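Local coordinates for protein purine nucleosidase, (IunH-1) (Sulfolobus solfataricus, PDB 3T8J) that is a nucleosidase-family protein of alpha/beta fold that holds a sodium ion at the C-terminal end of adjoining parallel strands in its central sheet, at residues Asp14-Tyr19 / His234-Ala239; Leu18-Lys23 / Tyr305-Trp310; Ile6-Ala11 / Leu119-Leu124. All blocks are in the same frame, centred on the assembly; numbering follows the deposited sequence.

Interactions 1 and 3 lie in the buried core and meet at the same sodium ion: 6-11/119-124 supplies Asp-9, Ile-121 and Ser-122, 14-19/234-239 supplies Asp-14, and one water bound to the metal belongs to both. Interaction 2 is farther out and only partly buried, its centre about 18 Å from that of interaction 3. Helix 12-23 serves both interactions 1 and 2, and Leu-16 touches Leu-307 between them; strand 3-8, just before that helix, enters interaction 3. The chemistry shifts accordingly, from strand pairing and three metal ligands in interaction 3, through one metal ligand, a shared water and apolar contacts in interaction 1, to a lysine chain on an indole with one salt bridge in interaction 2.

Interaction 1 (Asp14-Tyr19 / His234-Ala239); sequences DVLSLY and HPHPDA. With NA (sodium ion), chain B.
Ser-17 and Ala-239 bring the backbones closest, with 5.0 Å between their CA atoms, where helix 12-23 passes the first turn of helix 237-246; His-236 is the N-cap residue of the latter. Ser-17 OG sits 3.4 Å from Asp-238 CB, but its hydrogen bond goes back along its own helix to Asp-13 O. The carboxylates of Asp-14 and Asp-238 approach with their planes 50° apart, and the two OD2 atoms are 3.9 Å from each other. A water that binds the sodium ion lies within hydrogen-bonding distance of both, 2.8 Å from Asp-14 OD2 and 2.6 Å from Asp-238 OD2. The ion is bound directly by Asp-14 OD1 at 2.3 Å. Asp-14 OD2 also accepts from Ala-11 N. Farther along the contact, Leu-16, its CG anti to the backbone N (chi1 -156°), brings CD2 to 3.6 Å from His-236 CE1, meeting the imidazole at a slant. That ring is tied by ND1 to Asp-13 OD1 and by NE2 to Tyr-214 OH, which fixes its rotation. The N-terminal turns of two helices thus meet at the metal site, with Leu-16 also on helices 209-227 and 297-308, and Asp-238 on Ile-121, just past strand 116-120.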
ATOM      1  N   ASP A  14      19.625  21.078 -18.144  1.00 22.72           N
ATOM      2  CA  ASP A  14      20.715  20.079 -18.275  1.00 21.66           C
ATOM      3  C   ASP A  14      21.822  20.649 -19.162  1.00 22.04           C
ATOM      4  O   ASP A  14      22.998  20.513 -18.875  1.00 22.03           O
ATOM      5  CB  ASP A  14      20.220  18.750 -18.894  1.00 21.39           C
ATOM      6  CG  ASP A  14      19.072  18.119 -18.138  1.00 24.13           C
ATOM      7  OD1 ASP A  14      19.349  17.204 -17.316  1.00 25.20           O
ATOM      8  OD2 ASP A  14      17.887  18.522 -18.354  1.00 23.61           O
ATOM      9  N   VAL A  15      21.427  21.226 -20.308  1.00 22.75           N
ATOM     10  CA  VAL A  15      22.387  21.895 -21.191  1.00 23.83           C
ATOM     11  C   VAL A  15      23.148  22.988 -20.446  1.00 24.55           C
ATOM     12  O   VAL A  15      24.400  23.041 -20.490  1.00 24.81           O
ATOM     13  CB  VAL A  15      21.707  22.478 -22.450  1.00 24.93           C
ATOM     14  CG1 VAL A  15      22.740  23.320 -23.292  1.00 26.10           C
ATOM     15  CG2 VAL A  15      21.129  21.326 -23.280  1.00 26.12           C
ATOM     16  N   LEU A  16      22.434  23.840 -19.711  1.00 25.43           N
ATOM     17  CA  LEU A  16      23.124  24.904 -18.978  1.00 26.41           C
ATOM     18  C   LEU A  16      24.051  24.369 -17.871  1.00 25.98           C
ATOM     19  O   LEU A  16      25.110  24.931 -17.634  1.00 26.64           O
ATOM     20  CB  LEU A  16      22.130  25.911 -18.406  1.00 28.65           C
ATOM     21  CG  LEU A  16      22.716  27.296 -18.147  1.00 30.79           C
ATOM     22  CD1 LEU A  16      22.899  28.061 -19.467  1.00 33.45           C
ATOM     23  CD2 LEU A  16      21.839  28.103 -17.196  1.00 31.81           C
ATOM     24  N   SER A  17      23.650  23.277 -17.236  1.00 24.00           N
ATOM     25  CA  SER A  17      24.491  22.643 -16.195  1.00 23.35           C
ATOM     26  C   SER A  17      25.805  22.076 -16.798  1.00 23.45           C
ATOM     27  O   SER A  17      26.900  22.249 -16.212  1.00 23.97           O
ATOM     28  CB  SER A  17      23.701  21.535 -15.495  1.00 22.64           C
ATOM     29  OG  SER A  17      22.636  22.080 -14.724  1.00 23.32           O
ATOM     30  N   LEU A  18      25.699  21.382 -17.929  1.00 23.07           N
ATOM     31  CA  LEU A  18      26.874  20.899 -18.654  1.00 23.20           C
ATOM     32  C   LEU A  18      27.803  22.083 -18.925  1.00 24.14           C
ATOM     33  O   LEU A  18      29.025  22.023 -18.689  1.00 24.06           O
ATOM     34  CB  LEU A  18      26.445  20.230 -19.965  1.00 23.47           C
ATOM     35  CG  LEU A  18      27.575  19.848 -20.918  1.00 23.51           C
ATOM     36  CD1 LEU A  18      28.502  18.784 -20.350  1.00 25.94           C
ATOM     37  CD2 LEU A  18      26.981  19.386 -22.250  1.00 25.32           C
ATOM     38  N   TYR A  19      27.232  23.171 -19.443  1.00 24.83           N
ATOM     39  CA  TYR A  19      28.031  24.352 -19.780  1.00 27.02           C
ATOM     40  C   TYR A  19      28.671  25.001 -18.541  1.00 27.71           C
ATOM     41  O   TYR A  19      29.802  25.478 -18.617  1.00 29.10           O
ATOM     42  CB  TYR A  19      27.223  25.356 -20.589  1.00 27.63           C
ATOM     43  CG  TYR A  19      26.876  24.938 -22.003  1.00 28.41           C
ATOM     44  CD1 TYR A  19      27.394  23.783 -22.597  1.00 26.72           C
ATOM     45  CD2 TYR A  19      26.055  25.728 -22.777  1.00 30.60           C
ATOM     46  CE1 TYR A  19      27.085  23.436 -23.916  1.00 27.78           C
ATOM     47  CE2 TYR A  19      25.741  25.383 -24.097  1.00 31.69           C
ATOM     48  CZ  TYR A  19      26.262  24.249 -24.663  1.00 29.08           C
ATOM     49  OH  TYR A  19      25.941  23.929 -25.971  1.00 30.44           O
ATOM     50  N   HIS A 234      11.259  31.976 -13.859  1.00 29.94           N
ATOM     51  CA  HIS A 234      11.541  30.566 -14.087  1.00 27.33           C
ATOM     52  C   HIS A 234      12.590  30.100 -13.086  1.00 25.78           C
ATOM     53  O   HIS A 234      13.410  30.896 -12.611  1.00 27.17           O
ATOM     54  CB  HIS A 234      11.966  30.252 -15.524  1.00 27.06           C
ATOM     55  CG  HIS A 234      13.303  30.792 -15.918  1.00 28.52           C
ATOM     56  ND1 HIS A 234      13.459  31.984 -16.593  1.00 31.15           N
ATOM     57  CD2 HIS A 234      14.542  30.266 -15.790  1.00 29.48           C
ATOM     58  CE1 HIS A 234      14.746  32.179 -16.838  1.00 31.77           C
ATOM     59  NE2 HIS A 234      15.423  31.156 -16.351  1.00 30.51           N
ATOM     60  N   PRO A 235      12.544  28.813 -12.754  1.00 27.82           N
ATOM     61  CA  PRO A 235      13.520  28.278 -11.814  1.00 27.07           C
ATOM     62  C   PRO A 235      14.737  27.655 -12.508  1.00 26.10           C
ATOM     63  O   PRO A 235      14.708  27.404 -13.714  1.00 26.07           O
ATOM     64  CB  PRO A 235      12.716  27.212 -11.095  1.00 25.84           C
ATOM     65  CG  PRO A 235      11.848  26.644 -12.157  1.00 25.63           C
ATOM     66  CD  PRO A 235      11.488  27.819 -13.048  1.00 27.66           C
ATOM     67  N   HIS A 236      15.786  27.388 -11.718  1.00 25.01           N
ATOM     68  CA  HIS A 236      17.032  26.763 -12.186  1.00 24.59           C
ATOM     69  C   HIS A 236      17.369  25.552 -11.290  1.00 23.69           C
ATOM     70  O   HIS A 236      18.378  25.553 -10.575  1.00 24.77           O
ATOM     71  CB  HIS A 236      18.178  27.786 -12.138  1.00 26.62           C
ATOM     72  CG  HIS A 236      18.346  28.600 -13.389  1.00 27.24           C
ATOM     73  ND1 HIS A 236      18.546  28.032 -14.631  1.00 28.47           N
ATOM     74  CD2 HIS A 236      18.440  29.944 -13.573  1.00 29.73           C
ATOM     75  CE1 HIS A 236      18.717  28.988 -15.530  1.00 31.19           C
ATOM     76  NE2 HIS A 236      18.654  30.159 -14.916  1.00 30.89           N
ATOM     77  N   PRO A 237      16.523  24.510 -11.319  1.00 22.01           N
ATOM     78  CA  PRO A 237      16.758  23.384 -10.417  1.00 21.66           C
ATOM     79  C   PRO A 237      18.129  22.738 -10.608  1.00 21.72           C
ATOM     80  O   PRO A 237      18.867  22.494  -9.623  1.00 21.90           O
ATOM     81  CB  PRO A 237      15.611  22.407 -10.751  1.00 20.88           C
ATOM     82  CG  PRO A 237      15.176  22.775 -12.127  1.00 21.71           C
ATOM     83  CD  PRO A 237      15.385  24.276 -12.225  1.00 23.00           C
ATOM     84  N   ASP A 238      18.482  22.424 -11.846  1.00 21.38           N
ATOM     85  CA  ASP A 238      19.748  21.741 -12.139  1.00 21.49           C
ATOM     86  C   ASP A 238      20.947  22.683 -12.078  1.00 22.41           C
ATOM     87  O   ASP A 238      22.005  22.310 -11.567  1.00 22.39           O
ATOM     88  CB  ASP A 238      19.653  21.057 -13.510  1.00 21.74           C
ATOM     89  CG  ASP A 238      18.440  20.169 -13.618  1.00 24.12           C
ATOM     90  OD1 ASP A 238      18.023  19.559 -12.600  1.00 23.21           O
ATOM     91  OD2 ASP A 238      17.853  20.073 -14.723  1.00 29.75           O
ATOM     92  N   ALA A 239      20.783  23.909 -12.560  1.00 22.31           N
ATOM     93  CA  ALA A 239      21.889  24.848 -12.559  1.00 23.97           C
ATOM     94  C   ALA A 239      22.288  25.276 -11.143  1.00 24.42           C
ATOM     95  O   ALA A 239      23.469  25.482 -10.871  1.00 25.64           O
ATOM     96  CB  ALA A 239      21.556  26.073 -13.455  1.00 25.65           C
TER
HETATM   97 NA    NA B 401      17.937  16.406 -15.693  1.00 24.44          NA
HETATM   98  O   HOH W   1      16.484  18.237 -15.974  1.00 21.68           O

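Interaction 2 (Leu18-Lys23 / Tyr305-Trp310); sequences LYLLLK and YDLLNW
Lys-23 lies over the indole of Trp-310 and reaches on to Asp-306, joining the first helix of this alpha/beta fold, 12-23, to the end of its last, 297-308. The polar link is one salt bridge, Lys-23 NZ donating to Asp-306 OD2 over 3.3 Å. This bond is long, and the ammonium stands 37° out of the carboxylate plane. Lys-23 CG is anti to the backbone N (chi1 168°), and a bend at chi2, 75°, brings CD above the five-membered ring of the indole, 3.5 Å from its centroid, in a CH-pi contact. NZ is much farther from this ring, so any cation-pi attraction is weak at most.

Several backbone groups are satisfied by the helices' own bonds, others by neighbours. Lys-23 N donates to Tyr-19 O at 2.8 Å and Leu-22 N to Leu-18 O, while Leu-20 O accepts from Asn-24 ND2. In the other segment Trp-310 N reaches back to Leu-307 O, a three-residue step where the helix ends, and Asn-309 N makes weak bonds to Tyr-305 O and Asp-306 O. Leu-308 O is taken by Thr-208 OG1, and the Tyr-19 hydroxyl pairs with Ala-50 O.

Apolar contacts add to the polar link. The side chains of Leu-307 and Lys-23 run alongside each other, pointing opposite ways, with Leu-307 CD1 3.6 Å from Lys-23 CB and 4.0 Å from Tyr-19 CB. Val-54 lies against Tyr-19, Leu-22 and Trp-310. At the far end of the indole, Trp-310 CH2 rests 4.2 Å from Leu-22 CB.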
ATOM      1  N   LEU A  18      25.699  21.382 -17.929  1.00 23.07           N
ATOM      2  CA  LEU A  18      26.874  20.899 -18.654  1.00 23.20           C
ATOM      3  C   LEU A  18      27.803  22.083 -18.925  1.00 24.14           C
ATOM      4  O   LEU A  18      29.025  22.023 -18.689  1.00 24.06           O
ATOM      5  CB  LEU A  18      26.445  20.230 -19.965  1.00 23.47           C
ATOM      6  CG  LEU A  18      27.575  19.848 -20.918  1.00 23.51           C
ATOM      7  CD1 LEU A  18      28.502  18.784 -20.350  1.00 25.94           C
ATOM      8  CD2 LEU A  18      26.981  19.386 -22.250  1.00 25.32           C
ATOM      9  N   TYR A  19      27.232  23.171 -19.443  1.00 24.83           N
ATOM     10  CA  TYR A  19      28.031  24.352 -19.780  1.00 27.02           C
ATOM     11  C   TYR A  19      28.671  25.001 -18.541  1.00 27.71           C
ATOM     12  O   TYR A  19      29.802  25.478 -18.617  1.00 29.10           O
ATOM     13  CB  TYR A  19      27.223  25.356 -20.589  1.00 27.63           C
ATOM     14  CG  TYR A  19      26.876  24.938 -22.003  1.00 28.41           C
ATOM     15  CD1 TYR A  19      27.394  23.783 -22.597  1.00 26.72           C
ATOM     16  CD2 TYR A  19      26.055  25.728 -22.777  1.00 30.60           C
ATOM     17  CE1 TYR A  19      27.085  23.436 -23.916  1.00 27.78           C
ATOM     18  CE2 TYR A  19      25.741  25.383 -24.097  1.00 31.69           C
ATOM     19  CZ  TYR A  19      26.262  24.249 -24.663  1.00 29.08           C
ATOM     20  OH  TYR A  19      25.941  23.929 -25.971  1.00 30.44           O
ATOM     21  N   LEU A  20      27.970  25.022 -17.405  1.00 26.36           N
ATOM     22  CA  LEU A  20      28.524  25.586 -16.173  0.50 27.88           C
ATOM     23  C   LEU A  20      29.786  24.812 -15.790  1.00 27.56           C
ATOM     24  O   LEU A  20      30.797  25.413 -15.422  1.00 29.00           O
ATOM     25  CB  LEU A  20      27.481  25.563 -15.041  0.50 27.83           C
ATOM     26  CG  LEU A  20      27.656  26.453 -13.803  0.50 29.32           C
ATOM     27  CD1 LEU A  20      27.815  27.926 -14.162  0.50 32.21           C
ATOM     28  CD2 LEU A  20      26.487  26.269 -12.820  0.50 29.77           C
ATOM     29  N   LEU A  21      29.728  23.479 -15.886  1.00 26.11           N
ATOM     30  CA  LEU A  21      30.910  22.670 -15.549  1.00 26.01           C
ATOM     31  C   LEU A  21      32.051  22.992 -16.528  1.00 26.35           C
ATOM     32  O   LEU A  21      33.190  23.252 -16.120  1.00 29.20           O
ATOM     33  CB  LEU A  21      30.611  21.156 -15.566  1.00 25.01           C
ATOM     34  CG  LEU A  21      29.660  20.586 -14.515  1.00 24.61           C
ATOM     35  CD1 LEU A  21      29.363  19.110 -14.846  1.00 24.99           C
ATOM     36  CD2 LEU A  21      30.242  20.724 -13.102  1.00 27.16           C
ATOM     37  N   LEU A  22      31.767  22.970 -17.826  1.00 26.22           N
ATOM     38  CA  LEU A  22      32.806  23.182 -18.856  1.00 27.36           C
ATOM     39  C   LEU A  22      33.410  24.585 -18.871  1.00 29.87           C
ATOM     40  O   LEU A  22      34.653  24.745 -19.009  1.00 31.45           O
ATOM     41  CB  LEU A  22      32.262  22.840 -20.245  1.00 27.16           C
ATOM     42  CG  LEU A  22      31.871  21.389 -20.493  1.00 26.91           C
ATOM     43  CD1 LEU A  22      31.334  21.232 -21.923  1.00 28.23           C
ATOM     44  CD2 LEU A  22      33.015  20.427 -20.274  1.00 27.41           C
ATOM     45  N   LYS A  23      32.563  25.601 -18.734  1.00 30.53           N
ATOM     46  CA  LYS A  23      32.985  26.993 -18.679  1.00 33.18           C
ATOM     47  C   LYS A  23      34.011  27.169 -17.584  1.00 33.94           C
ATOM     48  O   LYS A  23      34.984  27.912 -17.757  1.00 36.10           O
ATOM     49  CB  LYS A  23      31.786  27.888 -18.350  1.00 34.13           C
ATOM     50  CG  LYS A  23      32.153  29.327 -17.971  1.00 39.82           C
ATOM     51  CD  LYS A  23      32.529  30.080 -19.185  1.00 42.82           C
ATOM     52  CE  LYS A  23      32.997  31.533 -18.899  1.00 46.00           C
ATOM     53  NZ  LYS A  23      33.943  31.688 -17.752  1.00 48.67           N
ATOM     54  N   TYR A 305      25.622  34.909 -14.904  1.00 37.93           N
ATOM     55  CA  TYR A 305      26.079  36.006 -15.772  1.00 41.94           C
ATOM     56  C   TYR A 305      27.476  35.752 -16.365  1.00 43.62           C
ATOM     57  O   TYR A 305      27.743  36.077 -17.529  1.00 45.12           O
ATOM     58  CB  TYR A 305      26.051  37.348 -15.030  1.00 47.21           C
ATOM     59  CG  TYR A 305      24.668  37.823 -14.628  1.00 49.16           C
ATOM     60  CD1 TYR A 305      23.628  37.882 -15.551  1.00 52.18           C
ATOM     61  CD2 TYR A 305      24.414  38.258 -13.332  1.00 53.10           C
ATOM     62  CE1 TYR A 305      22.354  38.332 -15.181  1.00 55.15           C
ATOM     63  CE2 TYR A 305      23.157  38.716 -12.959  1.00 55.22           C
ATOM     64  CZ  TYR A 305      22.134  38.753 -13.891  1.00 56.26           C
ATOM     65  OH  TYR A 305      20.888  39.213 -13.525  1.00 60.73           O
ATOM     66  N   ASP A 306      28.358  35.185 -15.553  1.00 43.02           N
ATOM     67  CA  ASP A 306      29.691  34.804 -15.994  1.00 45.31           C
ATOM     68  C   ASP A 306      29.644  33.797 -17.154  1.00 41.98           C
ATOM     69  O   ASP A 306      30.362  33.945 -18.154  1.00 44.66           O
ATOM     70  CB  ASP A 306      30.464  34.227 -14.801  1.00 46.50           C
ATOM     71  CG  ASP A 306      31.837  33.712 -15.179  1.00 51.80           C
ATOM     72  OD1 ASP A 306      32.750  34.538 -15.440  1.00 58.47           O
ATOM     73  OD2 ASP A 306      32.010  32.471 -15.206  1.00 51.05           O
ATOM     74  N   LEU A 307      28.784  32.786 -17.019  1.00 38.15           N
ATOM     75  CA  LEU A 307      28.586  31.810 -18.079  1.00 36.78           C
ATOM     76  C   LEU A 307      28.083  32.465 -19.375  1.00 37.79           C
ATOM     77  O   LEU A 307      28.547  32.137 -20.463  1.00 38.63           O
ATOM     78  CB  LEU A 307      27.591  30.727 -17.616  1.00 33.83           C
ATOM     79  CG  LEU A 307      27.208  29.661 -18.627  1.00 34.40           C
ATOM     80  CD1 LEU A 307      28.420  28.831 -19.050  1.00 37.64           C
ATOM     81  CD2 LEU A 307      26.130  28.726 -18.077  1.00 34.71           C
ATOM     82  N   LEU A 308      27.149  33.403 -19.257  1.00 37.90           N
ATOM     83  CA  LEU A 308      26.504  33.975 -20.452  1.00 39.93           C
ATOM     84  C   LEU A 308      27.426  34.937 -21.214  1.00 43.86           C
ATOM     85  O   LEU A 308      27.180  35.263 -22.381  1.00 47.42           O
ATOM     86  CB  LEU A 308      25.185  34.649 -20.083  1.00 40.69           C
ATOM     87  CG  LEU A 308      24.134  33.746 -19.444  1.00 38.45           C
ATOM     88  CD1 LEU A 308      22.806  34.517 -19.288  1.00 41.52           C
ATOM     89  CD2 LEU A 308      23.919  32.468 -20.258  1.00 37.55           C
ATOM     90  N   ASN A 309      28.490  35.366 -20.554  1.00 44.84           N
ATOM     91  CA  ASN A 309      29.535  36.158 -21.185  1.00 50.68           C
ATOM     92  C   ASN A 309      30.664  35.339 -21.844  1.00 50.92           C
ATOM     93  O   ASN A 309      31.606  35.914 -22.363  1.00 56.01           O
ATOM     94  CB  ASN A 309      30.120  37.124 -20.151  1.00 55.13           C
ATOM     95  CG  ASN A 309      29.270  38.370 -19.977  1.00 60.39           C
ATOM     96  OD1 ASN A 309      28.808  38.669 -18.876  1.00 63.94           O
ATOM     97  ND2 ASN A 309      29.041  39.094 -21.070  1.00 63.26           N
ATOM     98  N   TRP A 310      30.557  34.010 -21.822  1.00 47.20           N
ATOM     99  CA  TRP A 310      31.582  33.112 -22.391  1.00 48.23           C
ATOM    100  C   TRP A 310      31.880  33.406 -23.871  1.00 51.45           C
ATOM    101  O   TRP A 310      33.037  33.586 -24.280  1.00 55.92           O
ATOM    102  CB  TRP A 310      31.088  31.664 -22.196  1.00 44.70           C
ATOM    103  CG  TRP A 310      32.067  30.550 -22.486  1.00 46.81           C
ATOM    104  CD1 TRP A 310      33.394  30.664 -22.825  1.00 50.43           C
ATOM    105  CD2 TRP A 310      31.794  29.143 -22.419  1.00 46.91           C
ATOM    106  NE1 TRP A 310      33.946  29.418 -22.998  1.00 53.75           N
ATOM    107  CE2 TRP A 310      32.990  28.465 -22.746  1.00 51.33           C
ATOM    108  CE3 TRP A 310      30.650  28.388 -22.123  1.00 43.97           C
ATOM    109  CZ2 TRP A 310      33.079  27.061 -22.774  1.00 54.70           C
ATOM    110  CZ3 TRP A 310      30.741  26.996 -22.159  1.00 46.73           C
ATOM    111  CH2 TRP A 310      31.948  26.349 -22.475  1.00 50.31           C
TER

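Interaction 3 (Ile6-Ala11 / Leu119-Leu124); sequences IDCDTA and LAISPL. With NA (sodium ion), chain B.
Asp-9 and Ser-122 meet at the sodium ion, just beyond the point where strands 3-8 and 116-120 run parallel. Asp-7 N donates to Leu-119 O at 3.1 Å in a nearly straight bond (171° at the hydrogen). Along Asp-9, CB lies 4.2 Å from Pro-123 CD; CG, placed between the backbone N and the carbonyl carbon (chi1 57°), is 3.7 Å from Pro-123 CD. At the tip the oxygens part: OD1 lies near Pro-123 CD and accepts from Asn-37 N, whereas OD2 binds the sodium at 2.3 Å. Ile-121 O is a further ligand, with Asp-14 and a water. Ser-122 OG binds the metal at 2.5 Å. The same hydroxyl donates to Asp-7 O at 2.7 Å and accepts from Asp-9 N in a bent bond (136°). Asp-7 OD2 takes two waters, one shared with Pro-123 O, the other also within hydrogen-bonding distance of Ser-122 O. Ile-6 and Leu-119 lie side by side, and Ile-6 CD1 touches both Leu-119 CD2 and Ile-121 CD1. Strand 3-8 leads on to 27-33 on one side, and strand 116-120 to 141-147 on the other; the metal lies where these connections diverge, the topological switch point of open alpha/beta sheets.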
ATOM      1  N   ILE A   6      27.929  13.678 -15.839  1.00 18.99           N
ATOM      2  CA  ILE A   6      26.645  14.364 -15.732  1.00 20.18           C
ATOM      3  C   ILE A   6      25.581  13.481 -16.373  1.00 19.95           C
ATOM      4  O   ILE A   6      25.741  13.035 -17.498  1.00 20.08           O
ATOM      5  CB  ILE A   6      26.690  15.813 -16.349  1.00 21.11           C
ATOM      6  CG1 ILE A   6      25.362  16.553 -16.136  1.00 20.94           C
ATOM      7  CG2 ILE A   6      27.093  15.817 -17.808  1.00 22.67           C
ATOM      8  CD1 ILE A   6      25.431  18.041 -16.564  1.00 22.78           C
ATOM      9  N   ASP A   7      24.508  13.222 -15.626  1.00 19.69           N
ATOM     10  CA  ASP A   7      23.414  12.332 -16.032  1.00 19.93           C
ATOM     11  C   ASP A   7      22.184  13.181 -16.326  1.00 20.53           C
ATOM     12  O   ASP A   7      21.680  13.879 -15.448  1.00 20.99           O
ATOM     13  CB  ASP A   7      23.160  11.297 -14.924  1.00 19.81           C
ATOM     14  CG  ASP A   7      22.179  10.195 -15.342  1.00 23.24           C
ATOM     15  OD1 ASP A   7      22.497   9.328 -16.199  1.00 22.70           O
ATOM     16  OD2 ASP A   7      21.031  10.191 -14.811  1.00 26.77           O
ATOM     17  N   CYS A   8      21.738  13.108 -17.585  1.00 20.05           N
ATOM     18  CA  CYS A   8      20.792  14.059 -18.195  1.00 20.48           C
ATOM     19  C   CYS A   8      19.559  13.398 -18.838  1.00 20.30           C
ATOM     20  O   CYS A   8      19.689  12.503 -19.683  1.00 20.69           O
ATOM     21  CB  CYS A   8      21.502  14.833 -19.317  1.00 21.46           C
ATOM     22  SG  CYS A   8      22.870  15.831 -18.775  1.00 23.87           S
ATOM     23  N   ASP A   9      18.363  13.898 -18.482  1.00 20.33           N
ATOM     24  CA  ASP A   9      17.128  13.712 -19.268  1.00 20.59           C
ATOM     25  C   ASP A   9      16.955  14.994 -20.077  1.00 21.65           C
ATOM     26  O   ASP A   9      16.143  15.848 -19.774  1.00 22.42           O
ATOM     27  CB  ASP A   9      15.882  13.355 -18.416  1.00 19.45           C
ATOM     28  CG  ASP A   9      15.533  14.372 -17.308  1.00 20.72           C
ATOM     29  OD1 ASP A   9      14.333  14.464 -16.950  1.00 20.16           O
ATOM     30  OD2 ASP A   9      16.427  15.039 -16.719  1.00 22.15           O
ATOM     31  N   THR A  10      17.819  15.131 -21.073  1.00 22.11           N
ATOM     32  CA  THR A  10      18.331  16.444 -21.493  1.00 22.73           C
ATOM     33  C   THR A  10      17.284  17.457 -21.940  1.00 23.18           C
ATOM     34  O   THR A  10      16.663  17.289 -22.993  1.00 24.48           O
ATOM     35  CB  THR A  10      19.305  16.282 -22.676  1.00 22.41           C
ATOM     36  OG1 THR A  10      20.098  15.080 -22.536  1.00 22.95           O
ATOM     37  CG2 THR A  10      20.208  17.521 -22.797  1.00 24.41           C
ATOM     38  N   ALA A  11      17.110  18.508 -21.145  1.00 23.33           N
ATOM     39  CA  ALA A  11      16.303  19.674 -21.497  1.00 23.48           C
ATOM     40  C   ALA A  11      17.152  20.935 -21.178  1.00 24.52           C
ATOM     41  O   ALA A  11      18.381  20.844 -20.947  1.00 23.77           O
ATOM     42  CB  ALA A  11      14.965  19.643 -20.721  1.00 23.88           C
ATOM     43  N   LEU A 119      26.879  13.910 -11.083  1.00 19.84           N
ATOM     44  CA  LEU A 119      25.889  14.983 -11.038  1.00 19.76           C
ATOM     45  C   LEU A 119      24.557  14.405 -11.538  1.00 19.64           C
ATOM     46  O   LEU A 119      24.327  14.258 -12.750  1.00 20.00           O
ATOM     47  CB  LEU A 119      26.386  16.174 -11.856  1.00 20.76           C
ATOM     48  CG  LEU A 119      25.480  17.395 -11.916  1.00 21.85           C
ATOM     49  CD1 LEU A 119      25.152  17.968 -10.534  1.00 22.12           C
ATOM     50  CD2 LEU A 119      26.106  18.482 -12.809  1.00 22.44           C
ATOM     51  N   ALA A 120      23.735  14.013 -10.559  1.00 19.18           N
ATOM     52  CA  ALA A 120      22.460  13.340 -10.754  1.00 18.68           C
ATOM     53  C   ALA A 120      21.355  14.384 -10.784  1.00 19.54           C
ATOM     54  O   ALA A 120      20.648  14.603  -9.787  1.00 20.10           O
ATOM     55  CB  ALA A 120      22.216  12.321  -9.612  1.00 19.48           C
ATOM     56  N   ILE A 121      21.188  15.001 -11.956  1.00 18.84           N
ATOM     57  CA  ILE A 121      20.170  16.052 -12.160  1.00 19.31           C
ATOM     58  C   ILE A 121      18.919  15.544 -12.880  1.00 19.49           C
ATOM     59  O   ILE A 121      18.154  16.327 -13.428  1.00 20.37           O
ATOM     60  CB  ILE A 121      20.763  17.301 -12.868  1.00 20.19           C
ATOM     61  CG1 ILE A 121      21.555  16.942 -14.131  1.00 19.99           C
ATOM     62  CG2 ILE A 121      21.678  18.069 -11.892  1.00 21.34           C
ATOM     63  CD1 ILE A 121      21.858  18.151 -15.065  1.00 23.55           C
ATOM     64  N   SER A 122      18.725  14.236 -12.869  1.00 18.28           N
ATOM     65  CA  SER A 122      17.686  13.539 -13.624  1.00 18.48           C
ATOM     66  C   SER A 122      17.158  12.339 -12.845  1.00 17.96           C
ATOM     67  O   SER A 122      17.699  11.999 -11.760  1.00 17.28           O
ATOM     68  CB  SER A 122      18.297  13.079 -14.960  1.00 19.91           C
ATOM     69  OG  SER A 122      18.990  14.167 -15.599  1.00 20.64           O
ATOM     70  N   PRO A 123      16.157  11.623 -13.371  1.00 16.55           N
ATOM     71  CA  PRO A 123      15.771  10.352 -12.735  1.00 16.90           C
ATOM     72  C   PRO A 123      16.985   9.408 -12.534  1.00 16.47           C
ATOM     73  O   PRO A 123      17.929   9.438 -13.310  1.00 16.92           O
ATOM     74  CB  PRO A 123      14.720   9.788 -13.689  1.00 17.08           C
ATOM     75  CG  PRO A 123      14.124  11.009 -14.333  1.00 17.21           C
ATOM     76  CD  PRO A 123      15.310  11.903 -14.540  1.00 16.43           C
ATOM     77  N   LEU A 124      16.954   8.587 -11.486  1.00 16.47           N
ATOM     78  CA  LEU A 124      18.150   7.911 -10.996  1.00 17.10           C
ATOM     79  C   LEU A 124      18.398   6.485 -11.549  1.00 16.49           C
ATOM     80  O   LEU A 124      19.244   5.717 -11.065  1.00 16.97           O
ATOM     81  CB  LEU A 124      18.117   7.933  -9.460  1.00 17.05           C
ATOM     82  CG  LEU A 124      18.323   9.316  -8.816  1.00 18.70           C
ATOM     83  CD1 LEU A 124      17.915   9.325  -7.316  1.00 19.22           C
ATOM     84  CD2 LEU A 124      19.757   9.793  -8.909  1.00 20.17           C
TER
HETATM   85 NA    NA B 401      17.937  16.406 -15.693  1.00 24.44          NA
HETATM   86  O   HOH W   2      20.101   7.924 -13.869  1.00 15.78           O
HETATM   87  O   HOH W   3      20.501  11.545 -12.413  1.00 16.26           O
HETATM   88  O   HOH W   1      16.484  18.237 -15.974  1.00 21.68           O